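Side-chain contacts in aminotransferase, class IV (Brucella abortus, PDB 4TVI), which probably catalyses the pyridoxal-phosphate-dependent transfer of the amino group of leucine, isoleucine or valine to 2-oxoglutarate: residues 299-302 against 303-307; 245-248 against 249-253; 212-216 against 217-221; 69-73 against 74-78. All coordinates share one frame; numbering follows the deposited sequence.

Interaction 1. Residues 299-302 against 303-307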
loop_
_atom_site.group_PDB
_atom_site.type_symbol
_atom_site.label_atom_id
_atom_site.label_comp_id
_atom_site.label_asym_id
_atom_site.label_seq_id
_atom_site.Cartn_x
_atom_site.Cartn_y
_atom_site.Cartn_z
ATOM N N THR A 299 12.817 -25.827 18.363
ATOM C CA THR A 299 12.943 -25.095 17.108
ATOM C C THR A 299 13.695 -25.929 16.078
ATOM O O THR A 299 13.272 -26.052 14.927
ATOM C CB THR A 299 13.688 -23.760 17.297
ATOM O OG1 THR A 299 12.979 -22.937 18.234
ATOM C CG2 THR A 299 13.805 -23.028 15.966
ATOM N N LYS A 300 14.805 -26.518 16.511
ATOM C CA LYS A 300 15.623 -27.359 15.645
ATOM C C LYS A 300 14.829 -28.569 15.158
ATOM O O LYS A 300 14.952 -28.977 14.000
ATOM C CB LYS A 300 16.886 -27.807 16.383
ATOM C CG LYS A 300 17.860 -26.674 16.677
ATOM C CD LYS A 300 19.172 -27.170 17.247
ATOM C CE LYS A 300 20.140 -26.014 17.469
ATOM N NZ LYS A 300 21.303 -26.436 18.302
ATOM N N ARG A 301 14.003 -29.128 16.037
ATOM C CA ARG A 301 13.174 -30.272 15.669
ATOM C C ARG A 301 12.153 -29.865 14.615
ATOM O O ARG A 301 11.943 -30.580 13.633
ATOM C CB ARG A 301 12.469 -30.853 16.887
ATOM C CG ARG A 301 11.738 -32.144 16.589
ATOM C CD ARG A 301 11.022 -32.667 17.824
ATOM N NE ARG A 301 10.541 -34.029 17.631
ATOM C CZ ARG A 301 9.810 -34.695 18.518
ATOM N NH1 ARG A 301 9.468 -34.123 19.666
ATOM N NH2 ARG A 301 9.420 -35.934 18.254
ATOM N N ALA A 302 11.523 -28.713 14.832
ATOM C CA ALA A 302 10.562 -28.159 13.884
ATOM C C ALA A 302 11.190 -28.036 12.502
ATOM O O ALA A 302 10.617 -28.479 11.506
ATOM C CB ALA A 302 10.063 -26.802 14.364
ATOM N N ARG A 303 12.382 -27.449 12.453
ATOM C CA ARG A 303 13.100 -27.277 11.199
ATOM C C ARG A 303 13.448 -28.640 10.602
ATOM O O ARG A 303 13.315 -28.850 9.396
ATOM C CB ARG A 303 14.361 -26.431 11.414
ATOM C CG ARG A 303 15.118 -26.080 10.141
ATOM C CD ARG A 303 16.281 -25.136 10.428
ATOM N NE ARG A 303 17.162 -24.987 9.271
ATOM C CZ ARG A 303 16.983 -24.107 8.291
ATOM N NH1 ARG A 303 15.950 -23.276 8.321
ATOM N NH2 ARG A 303 17.841 -24.059 7.277
ATOM N N ALA A 304 13.863 -29.575 11.452
ATOM C CA ALA A 304 14.229 -30.911 10.988
ATOM C C ALA A 304 13.024 -31.609 10.369
ATOM O O ALA A 304 13.128 -32.231 9.311
ATOM C CB ALA A 304 14.796 -31.742 12.134
ATOM N N LEU A 305 11.880 -31.485 11.034
ATOM C CA LEU A 305 10.641 -32.091 10.564
ATOM C C LEU A 305 10.212 -31.513 9.224
ATOM O O LEU A 305 9.708 -32.232 8.364
ATOM C CB LEU A 305 9.527 -31.892 11.592
ATOM C CG LEU A 305 9.650 -32.699 12.883
ATOM C CD1 LEU A 305 8.619 -32.233 13.911
ATOM C CD2 LEU A 305 9.499 -34.185 12.586
ATOM N N TYR A 306 10.416 -30.210 9.046
ATOM C CA TYR A 306 10.048 -29.573 7.793
ATOM C C TYR A 306 10.894 -30.136 6.656
ATOM O O TYR A 306 10.371 -30.479 5.596
ATOM C CB TYR A 306 10.209 -28.054 7.867
ATOM C CG TYR A 306 9.646 -27.366 6.646
ATOM C CD1 TYR A 306 10.415 -27.206 5.500
ATOM C CD2 TYR A 306 8.332 -26.910 6.625
ATOM C CE1 TYR A 306 9.902 -26.595 4.371
ATOM C CE2 TYR A 306 7.807 -26.296 5.497
ATOM C CZ TYR A 306 8.601 -26.143 4.372
ATOM O OH TYR A 306 8.094 -25.539 3.243
ATOM N N TRP A 307 12.201 -30.221 6.881
ATOM C CA TRP A 307 13.126 -30.721 5.865
ATOM C C TRP A 307 12.850 -32.181 5.505
ATOM O O TRP A 307 12.964 -32.558 4.339
ATOM C CB TRP A 307 14.570 -30.558 6.340
ATOM C CG TRP A 307 15.287 -29.432 5.669
ATOM C CD1 TRP A 307 16.308 -29.527 4.766
ATOM C CD2 TRP A 307 15.024 -28.036 5.832
ATOM N NE1 TRP A 307 16.705 -28.275 4.367
ATOM C CE2 TRP A 307 15.930 -27.340 5.005
ATOM C CE3 TRP A 307 14.115 -27.303 6.602
ATOM C CZ2 TRP A 307 15.953 -25.949 4.927
ATOM C CZ3 TRP A 307 14.137 -25.918 6.519
ATOM C CH2 TRP A 307 15.050 -25.257 5.688
#
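Leu305 folds back over the carbonyl of Arg301, one turn earlier, and the two side chains cross obliquely. The methyl CD1 of Leu305 comes within 4.1 Å of CG of Arg301. CG of Leu305 lies closer to the backbone, 3.2 Å from Arg301 O. That same oxygen accepts the amide of Leu305, with N and O 2.8 Å apart. The fold-back follows from the first torsion of Leu305: chi1 of -71° sets CG beside its own N, on the side of the preceding turn. Arg301 is turned the other way, with CG beside its carbonyl carbon, and its extended chain runs off from the contact. These are i to i+4 neighbours of an alpha helix, 297-310, near the C-terminus. The four carbonyls from Thr299 to Ala302 each take the N-H four residues on. Ala304 sets its CB alongside Lys300 O, at 3.3 Å. CB of Tyr306 approaches Ala302 O at 3.7 Å, but the rest of its side chain leads away to pack on Thr242 and Arg245 of helix 241-252. The end of Arg303 also leaves the contact. Its NH2 forms a salt bridge with Glu156, and its NH1 bonds to Val282 O. Within 303-307, Trp307 places CH2 over one face of the Arg303 guanidinium, offset toward the rim. On the buried flank, the Thr299 hydroxyl is hydrogen-bonded to Glu272.

Interaction 2. Residues 245-248 against 249-253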
loop_
_atom_site.group_PDB
_atom_site.type_symbol
_atom_site.label_atom_id
_atom_site.label_comp_id
_atom_site.label_asym_id
_atom_site.label_seq_id
_atom_site.Cartn_x
_atom_site.Cartn_y
_atom_site.Cartn_z
ATOM N N ARG A 245 2.169 -25.666 7.778
ATOM C CA ARG A 245 2.929 -26.881 7.522
ATOM C C ARG A 245 3.686 -27.314 8.772
ATOM O O ARG A 245 3.688 -28.495 9.121
ATOM C CB ARG A 245 3.902 -26.684 6.355
ATOM C CG ARG A 245 4.687 -27.949 5.992
ATOM C CD ARG A 245 3.742 -29.083 5.590
ATOM N NE ARG A 245 2.950 -28.723 4.419
ATOM C CZ ARG A 245 1.971 -29.463 3.909
ATOM N NH1 ARG A 245 1.647 -30.624 4.469
ATOM N NH2 ARG A 245 1.316 -29.040 2.835
ATOM N N VAL A 246 4.322 -26.353 9.439
ATOM C CA VAL A 246 5.090 -26.619 10.655
ATOM C C VAL A 246 4.188 -27.100 11.804
ATOM O O VAL A 246 4.535 -28.035 12.540
ATOM C CB VAL A 246 5.881 -25.363 11.092
ATOM C CG1 VAL A 246 6.420 -25.511 12.517
ATOM C CG2 VAL A 246 7.009 -25.074 10.107
ATOM N N ILE A 247 3.020 -26.479 11.937
ATOM C CA ILE A 247 2.048 -26.904 12.942
ATOM C C ILE A 247 1.630 -28.347 12.688
ATOM O O ILE A 247 1.597 -29.167 13.602
ATOM C CB ILE A 247 0.796 -26.001 12.944
ATOM C CG1 ILE A 247 1.139 -24.601 13.459
ATOM C CG2 ILE A 247 -0.300 -26.614 13.786
ATOM C CD1 ILE A 247 -0.009 -23.612 13.315
ATOM N N LYS A 248 1.324 -28.646 11.431
ATOM C CA LYS A 248 0.894 -29.979 11.030
ATOM C C LYS A 248 1.974 -31.019 11.329
ATOM O O LYS A 248 1.687 -32.076 11.886
ATOM C CB LYS A 248 0.532 -29.986 9.540
ATOM C CG LYS A 248 0.059 -31.326 8.990
ATOM C CD LYS A 248 -0.380 -31.186 7.536
ATOM C CE LYS A 248 -0.471 -32.540 6.841
ATOM N NZ LYS A 248 -1.463 -33.447 7.468
ATOM N N LEU A 249 3.217 -30.704 10.980
ATOM C CA LEU A 249 4.319 -31.637 11.187
ATOM C C LEU A 249 4.648 -31.821 12.667
ATOM O O LEU A 249 4.926 -32.936 13.106
ATOM C CB LEU A 249 5.559 -31.168 10.427
ATOM C CG LEU A 249 5.439 -31.277 8.906
ATOM C CD1 LEU A 249 6.629 -30.625 8.223
ATOM C CD2 LEU A 249 5.307 -32.736 8.496
ATOM N N LEU A 250 4.619 -30.732 13.432
ATOM C CA LEU A 250 4.881 -30.812 14.864
ATOM C C LEU A 250 3.848 -31.687 15.563
ATOM O O LEU A 250 4.203 -32.550 16.371
ATOM C CB LEU A 250 4.896 -29.424 15.490
ATOM C CG LEU A 250 6.200 -28.649 15.323
ATOM C CD1 LEU A 250 6.018 -27.190 15.719
ATOM C CD2 LEU A 250 7.278 -29.307 16.171
ATOM N N ARG A 251 2.575 -31.472 15.252
ATOM C CA ARG A 251 1.526 -32.257 15.888
ATOM C C ARG A 251 1.651 -33.727 15.503
ATOM O O ARG A 251 1.424 -34.604 16.331
ATOM C CB ARG A 251 0.142 -31.718 15.530
ATOM C CG ARG A 251 -0.169 -30.379 16.181
ATOM C CD ARG A 251 -1.613 -29.955 15.950
ATOM N NE ARG A 251 -1.935 -28.720 16.663
ATOM C CZ ARG A 251 -2.778 -27.801 16.204
ATOM N NH1 ARG A 251 -3.372 -27.977 15.028
ATOM N NH2 ARG A 251 -3.013 -26.696 16.901
ATOM N N GLU A 252 2.034 -33.991 14.253
ATOM C CA GLU A 252 2.223 -35.364 13.790
ATOM C C GLU A 252 3.395 -36.049 14.474
ATOM O O GLU A 252 3.430 -37.272 14.569
ATOM C CB GLU A 252 2.422 -35.405 12.273
ATOM C CG GLU A 252 1.155 -35.129 11.489
ATOM C CD GLU A 252 1.368 -35.173 9.990
ATOM O OE1 GLU A 252 2.504 -35.455 9.549
ATOM O OE2 GLU A 252 0.390 -34.924 9.253
ATOM N N ALA A 253 4.356 -35.264 14.947
ATOM C CA ALA A 253 5.502 -35.824 15.650
ATOM C C ALA A 253 5.215 -35.980 17.148
ATOM O O ALA A 253 6.076 -36.427 17.907
ATOM C CB ALA A 253 6.731 -34.958 15.433
#
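Leu249 rests against Arg245 one turn back in helix 241-252. This helix makes the crossover of a beta-alpha-beta unit between the parallel strands 227-231 and 257-260. The amides of Leu249 to Glu252 bond in turn to the carbonyls of Arg245 to Lys248. Leu249 brings CD1 to 4.0 Å from CG of Arg245, while its own CG sits 3.3 Å from Arg245 O. Leu250 lies alongside Val246, both pointing the same way. Their contact runs from CD1 of Leu250 to CG1 of Val246, at 3.6 Å. Leu250 also packs on Val257 of strand 257-260. Arg251 runs beside Ile247, and its extended chain carries the guanidinium over that side chain. CG2 of Ile247 meets one face of the guanidinium near its rim, 3.6 Å from NH1 of Arg251. The NH2 of the same group bonds to Val257 O, which helps to fix its rotation. Glu252 belongs to the exposed side. Its extended chain reaches back past Lys248 O, with CG of Glu252 3.1 Å from that oxygen. Lys248 is straight until its last torsion. There chi4 of 61° bends NZ round to a salt bridge with OE2 of Glu252, 3.0 Å long and nearly along the C-O axis of the carboxylate.

Interaction 3. Residues 212-216 against 217-221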
loop_
_atom_site.group_PDB
_atom_site.type_symbol
_atom_site.label_atom_id
_atom_site.label_comp_id
_atom_site.label_asym_id
_atom_site.label_seq_id
_atom_site.Cartn_x
_atom_site.Cartn_y
_atom_site.Cartn_z
ATOM N N VAL A 212 -0.257 -10.360 20.479
ATOM C CA VAL A 212 0.784 -10.650 19.503
ATOM C C VAL A 212 0.180 -11.255 18.247
ATOM O O VAL A 212 -0.668 -12.145 18.326
ATOM C CB VAL A 212 1.855 -11.601 20.072
ATOM C CG1 VAL A 212 2.874 -11.954 19.004
ATOM C CG2 VAL A 212 2.546 -10.964 21.265
ATOM N N ALA A 213 0.606 -10.742 17.095
ATOM C CA ALA A 213 0.170 -11.250 15.806
ATOM C C ALA A 213 1.279 -12.054 15.133
ATOM O O ALA A 213 1.075 -13.193 14.728
ATOM C CB ALA A 213 -0.267 -10.101 14.908
ATOM N N GLU A 214 2.451 -11.438 15.010
ATOM C CA GLU A 214 3.576 -12.027 14.294
ATOM C C GLU A 214 4.768 -11.097 14.425
ATOM O O GLU A 214 4.720 -10.135 15.194
ATOM C CB GLU A 214 3.238 -12.254 12.817
ATOM C CG GLU A 214 2.725 -11.003 12.104
ATOM C CD GLU A 214 2.628 -11.185 10.601
ATOM O OE1 GLU A 214 2.971 -12.282 10.118
ATOM O OE2 GLU A 214 2.204 -10.237 9.905
ATOM N N THR A 215 5.830 -11.364 13.670
ATOM C CA THR A 215 6.928 -10.412 13.612
ATOM C C THR A 215 6.636 -9.449 12.471
ATOM O O THR A 215 5.595 -9.551 11.829
ATOM C CB THR A 215 8.304 -11.093 13.416
ATOM O OG1 THR A 215 8.542 -11.321 12.024
ATOM C CG2 THR A 215 8.368 -12.419 14.179
ATOM N N ALA A 216 7.551 -8.529 12.201
ATOM C CA ALA A 216 7.331 -7.561 11.134
ATOM C C ALA A 216 7.478 -8.196 9.752
ATOM O O ALA A 216 7.122 -7.584 8.747
ATOM C CB ALA A 216 8.280 -6.390 11.281
ATOM N N THR A 217 8.010 -9.413 9.699
ATOM C CA THR A 217 8.275 -10.069 8.416
ATOM C C THR A 217 7.742 -11.496 8.301
ATOM O O THR A 217 7.833 -12.104 7.230
ATOM C CB THR A 217 9.785 -10.151 8.131
ATOM O OG1 THR A 217 10.408 -10.969 9.133
ATOM C CG2 THR A 217 10.424 -8.765 8.123
ATOM N N SER A 218 7.214 -12.045 9.391
ATOM C CA SER A 218 6.924 -13.477 9.418
ATOM C C SER A 218 6.066 -13.917 10.599
ATOM O O SER A 218 6.042 -13.253 11.631
ATOM C CB SER A 218 8.239 -14.251 9.450
ATOM O OG SER A 218 8.990 -13.878 10.596
ATOM N N ASN A 219 5.402 -15.062 10.452
ATOM C CA ASN A 219 4.663 -15.666 11.557
ATOM C C ASN A 219 5.604 -15.993 12.698
ATOM O O ASN A 219 6.780 -16.271 12.471
ATOM C CB ASN A 219 3.933 -16.929 11.098
ATOM C CG ASN A 219 2.778 -16.623 10.176
ATOM O OD1 ASN A 219 2.728 -17.105 9.048
ATOM N ND2 ASN A 219 1.831 -15.817 10.657
ATOM N N VAL A 220 5.097 -15.941 13.926
ATOM C CA VAL A 220 5.942 -16.158 15.092
ATOM C C VAL A 220 5.426 -17.330 15.919
ATOM O O VAL A 220 4.222 -17.598 15.960
ATOM C CB VAL A 220 6.040 -14.881 15.961
ATOM C CG1 VAL A 220 4.726 -14.610 16.693
ATOM C CG2 VAL A 220 7.204 -14.975 16.947
ATOM N N PHE A 221 6.364 -18.045 16.533
ATOM C CA PHE A 221 6.080 -19.173 17.407
ATOM C C PHE A 221 6.867 -19.022 18.691
ATOM O O PHE A 221 7.916 -18.381 18.710
ATOM C CB PHE A 221 6.474 -20.499 16.756
ATOM C CG PHE A 221 5.546 -20.973 15.672
ATOM C CD1 PHE A 221 5.563 -20.388 14.414
ATOM C CD2 PHE A 221 4.706 -22.057 15.894
ATOM C CE1 PHE A 221 4.729 -20.849 13.406
ATOM C CE2 PHE A 221 3.866 -22.523 14.899
ATOM C CZ PHE A 221 3.881 -21.919 13.645
HETATM O O HOH W 1 2.250 -15.468 13.719
#
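Thr215 and Ser218 close the tight end of this turn. The amide N of Thr215 bonds to Ser218 O at 2.8 Å. Their hydroxyls, OG1 of Thr215 and OG of Ser218, are hydrogen-bonded at 3.0 Å. OG1 of Thr215 also accepts the amide of Thr217, at 3.1 Å and nearly straight (165°), which makes an ST turn. The two OG1 bonds follow from the first torsion of Thr215: at 85° it sets OG1 between its own N and carbonyl carbon, facing the turn. The methyl CG2 of Thr215 is left to pack on CB of Val220, 3.8 Å away. The other end is looser. Val212 and Val220 cross at about a right angle, with their CG1 atoms 4.0 Å apart. There the backbones diverge, and a water joins them. It donates to Ala213 O and accepts from Val220 N and from ND2 of Asn219. ND2 of Asn219 is also hydrogen-bonded to Leu238 O. Thr217, at the tip of the turn, is partly exposed and packs on Val136 of the second subunit. Glu214 extends toward the cofactor. Its OE1 lies close to the pyridine N1 of the modified lysine at position 180, the place a glutamate takes in class IV aminotransferases. The short strands 212-215 and 219-221 stand at 109° to each other, so the chain turns a corner between them. Strand 212-215 pairs antiparallel with 202-206, where Ala213 and Glu214 form a classic beta bulge opposite Val205. Strand 219-224 runs antiparallel to both 227-231 and 272-277.

Interaction 4. Residues 69-73 against 74-78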
loop_
_atom_site.group_PDB
_atom_site.type_symbol
_atom_site.label_atom_id
_atom_site.label_comp_id
_atom_site.label_asym_id
_atom_site.label_seq_id
_atom_site.Cartn_x
_atom_site.Cartn_y
_atom_site.Cartn_z
ATOM N N ARG A 69 9.654 -21.292 -2.685
ATOM C CA ARG A 69 11.095 -21.495 -2.573
ATOM C C ARG A 69 11.567 -22.791 -3.224
ATOM O O ARG A 69 11.001 -23.858 -2.989
ATOM C CB ARG A 69 11.511 -21.488 -1.100
ATOM C CG ARG A 69 12.989 -21.211 -0.851
ATOM C CD ARG A 69 13.320 -19.727 -0.973
ATOM N NE ARG A 69 14.582 -19.402 -0.316
ATOM C CZ ARG A 69 15.760 -19.365 -0.930
ATOM N NH1 ARG A 69 15.839 -19.632 -2.227
ATOM N NH2 ARG A 69 16.860 -19.063 -0.250
ATOM N N LEU A 70 12.609 -22.689 -4.040
ATOM C CA LEU A 70 13.330 -23.863 -4.516
ATOM C C LEU A 70 14.621 -24.003 -3.721
ATOM O O LEU A 70 15.430 -23.077 -3.685
ATOM C CB LEU A 70 13.637 -23.757 -6.012
ATOM C CG LEU A 70 14.660 -24.766 -6.542
ATOM C CD1 LEU A 70 14.116 -26.192 -6.461
ATOM C CD2 LEU A 70 15.101 -24.413 -7.967
ATOM N N PHE A 71 14.799 -25.136 -3.050
ATOM C CA PHE A 71 16.036 -25.375 -2.316
ATOM C C PHE A 71 16.316 -26.869 -2.218
ATOM O O PHE A 71 15.395 -27.666 -2.027
ATOM C CB PHE A 71 15.973 -24.743 -0.916
ATOM C CG PHE A 71 14.989 -25.406 0.011
ATOM C CD1 PHE A 71 13.663 -25.003 0.039
ATOM C CD2 PHE A 71 15.394 -26.426 0.861
ATOM C CE1 PHE A 71 12.754 -25.610 0.892
ATOM C CE2 PHE A 71 14.490 -27.043 1.716
ATOM C CZ PHE A 71 13.168 -26.630 1.733
ATOM N N GLU A 72 17.587 -27.241 -2.361
ATOM C CA GLU A 72 18.003 -28.641 -2.300
ATOM C C GLU A 72 17.175 -29.516 -3.241
ATOM O O GLU A 72 16.933 -30.696 -2.961
ATOM C CB GLU A 72 17.916 -29.157 -0.862
ATOM C CG GLU A 72 18.808 -28.384 0.096
ATOM C CD GLU A 72 18.540 -28.707 1.552
ATOM O OE1 GLU A 72 18.013 -29.804 1.841
ATOM O OE2 GLU A 72 18.855 -27.851 2.408
ATOM N N GLY A 73 16.744 -28.922 -4.354
ATOM C CA GLY A 73 16.045 -29.644 -5.402
ATOM C C GLY A 73 14.550 -29.806 -5.199
ATOM O O GLY A 73 13.889 -30.449 -6.014
ATOM N N VAL A 74 14.004 -29.244 -4.122
ATOM C CA VAL A 74 12.579 -29.414 -3.859
ATOM C C VAL A 74 11.858 -28.070 -3.729
ATOM O O VAL A 74 12.473 -27.055 -3.400
ATOM C CB VAL A 74 12.336 -30.270 -2.583
ATOM C CG1 VAL A 74 12.966 -31.653 -2.751
ATOM C CG2 VAL A 74 12.880 -29.580 -1.344
ATOM N N THR A 75 10.549 -28.077 -3.989
ATOM C CA THR A 75 9.730 -26.865 -3.953
ATOM C C THR A 75 8.478 -27.056 -3.099
ATOM O O THR A 75 7.358 -27.039 -3.624
ATOM C CB THR A 75 9.289 -26.444 -5.371
ATOM O OG1 THR A 75 8.550 -27.516 -5.979
ATOM C CG2 THR A 75 10.495 -26.121 -6.243
ATOM N N PRO A 76 8.658 -27.235 -1.780
ATOM C CA PRO A 76 7.532 -27.549 -0.889
ATOM C C PRO A 76 6.436 -26.493 -0.901
ATOM O O PRO A 76 6.722 -25.294 -0.885
ATOM C CB PRO A 76 8.189 -27.638 0.493
ATOM C CG PRO A 76 9.458 -26.870 0.370
ATOM C CD PRO A 76 9.922 -27.105 -1.039
ATOM N N ASP A 77 5.191 -26.959 -0.952
ATOM C CA ASP A 77 4.009 -26.102 -0.895
ATOM C C ASP A 77 3.972 -25.062 -2.013
ATOM O O ASP A 77 3.337 -24.012 -1.868
ATOM C CB ASP A 77 3.910 -25.405 0.470
ATOM C CG ASP A 77 3.289 -26.299 1.541
ATOM O OD1 ASP A 77 2.402 -27.107 1.196
ATOM O OD2 ASP A 77 3.691 -26.198 2.724
ATOM N N LEU A 78 4.649 -25.350 -3.122
ATOM C CA LEU A 78 4.571 -24.487 -4.302
ATOM C C LEU A 78 3.122 -24.370 -4.772
ATOM O O LEU A 78 2.701 -23.322 -5.261
ATOM C CB LEU A 78 5.456 -25.012 -5.438
ATOM C CG LEU A 78 5.317 -24.293 -6.788
ATOM C CD1 LEU A 78 5.593 -22.796 -6.643
ATOM C CD2 LEU A 78 6.246 -24.911 -7.829
HETATM O O HOH W 2 8.914 -23.664 -1.084
#
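Phe71 and Val74 form a single antiparallel hydrogen-bonded pair, closed by a type I' beta turn through Glu72 and Gly73. Both bonds of the pair are 3.0 Å, from Phe71 N to Val74 O and from Val74 N to Phe71 O. They differ in approach: the first donor lies in the carbonyl plane of Val74, the second stands well above that of Phe71. Beyond the pair, the CA of Thr75 makes a CA-H...O contact with Arg69 O. Further along, a water donates to both Arg69 O and Pro76 O. The side chains divide between two sides. On one, the methyl CG2 of Thr75 meets CD1 of Leu70 at 3.6 Å. On the other, a chi1 of 68° sets CG of Phe71 between N and the carbonyl carbon and leans the ring across to Val74 and Pro76. Val74 CG2 then lies over one face of the ring, toward its rim. Pro76 crosses Phe71 at about a right angle and brings CG to 3.6 Å from CE1 of the ring. A type II turn from Thr75 to Leu78 leads into helix 78-91. Leu70 and Thr75 both pack on Leu111 of helix 100-111. Pro76 leans on Trp309 and Ala310 of helix 297-310. Strand 64-70 is one of the two outermost strands of its antiparallel sheet within this chain and pairs with 120-128.

How the interactions relate
Interactions 1 and 2 lie on two helices packed together, their centres 9 Å apart. CD1 of Leu249 meets CA of Tyr306 at 3.6 Å. Interaction 4 is tied to both. NH2 of Arg245 makes a 2.8 Å salt bridge with OD1 of Asp77. NE1 of Trp307 is 2.9 Å from OE2 of Glu72, a probable hydrogen bond, and the rings of Trp307 and Phe71 meet with their planes at about 45°. Interaction 3 reaches the cofactor through Glu214, whose OE1 lies close to its pyridine nitrogen. It touches interaction 2 where CG1 of Ile247 packs on CE2 of Phe221, at 3.7 Å. It does not touch interaction 4, whose nearest atoms are about 11 Å away, or interaction 1, at about 7 Å.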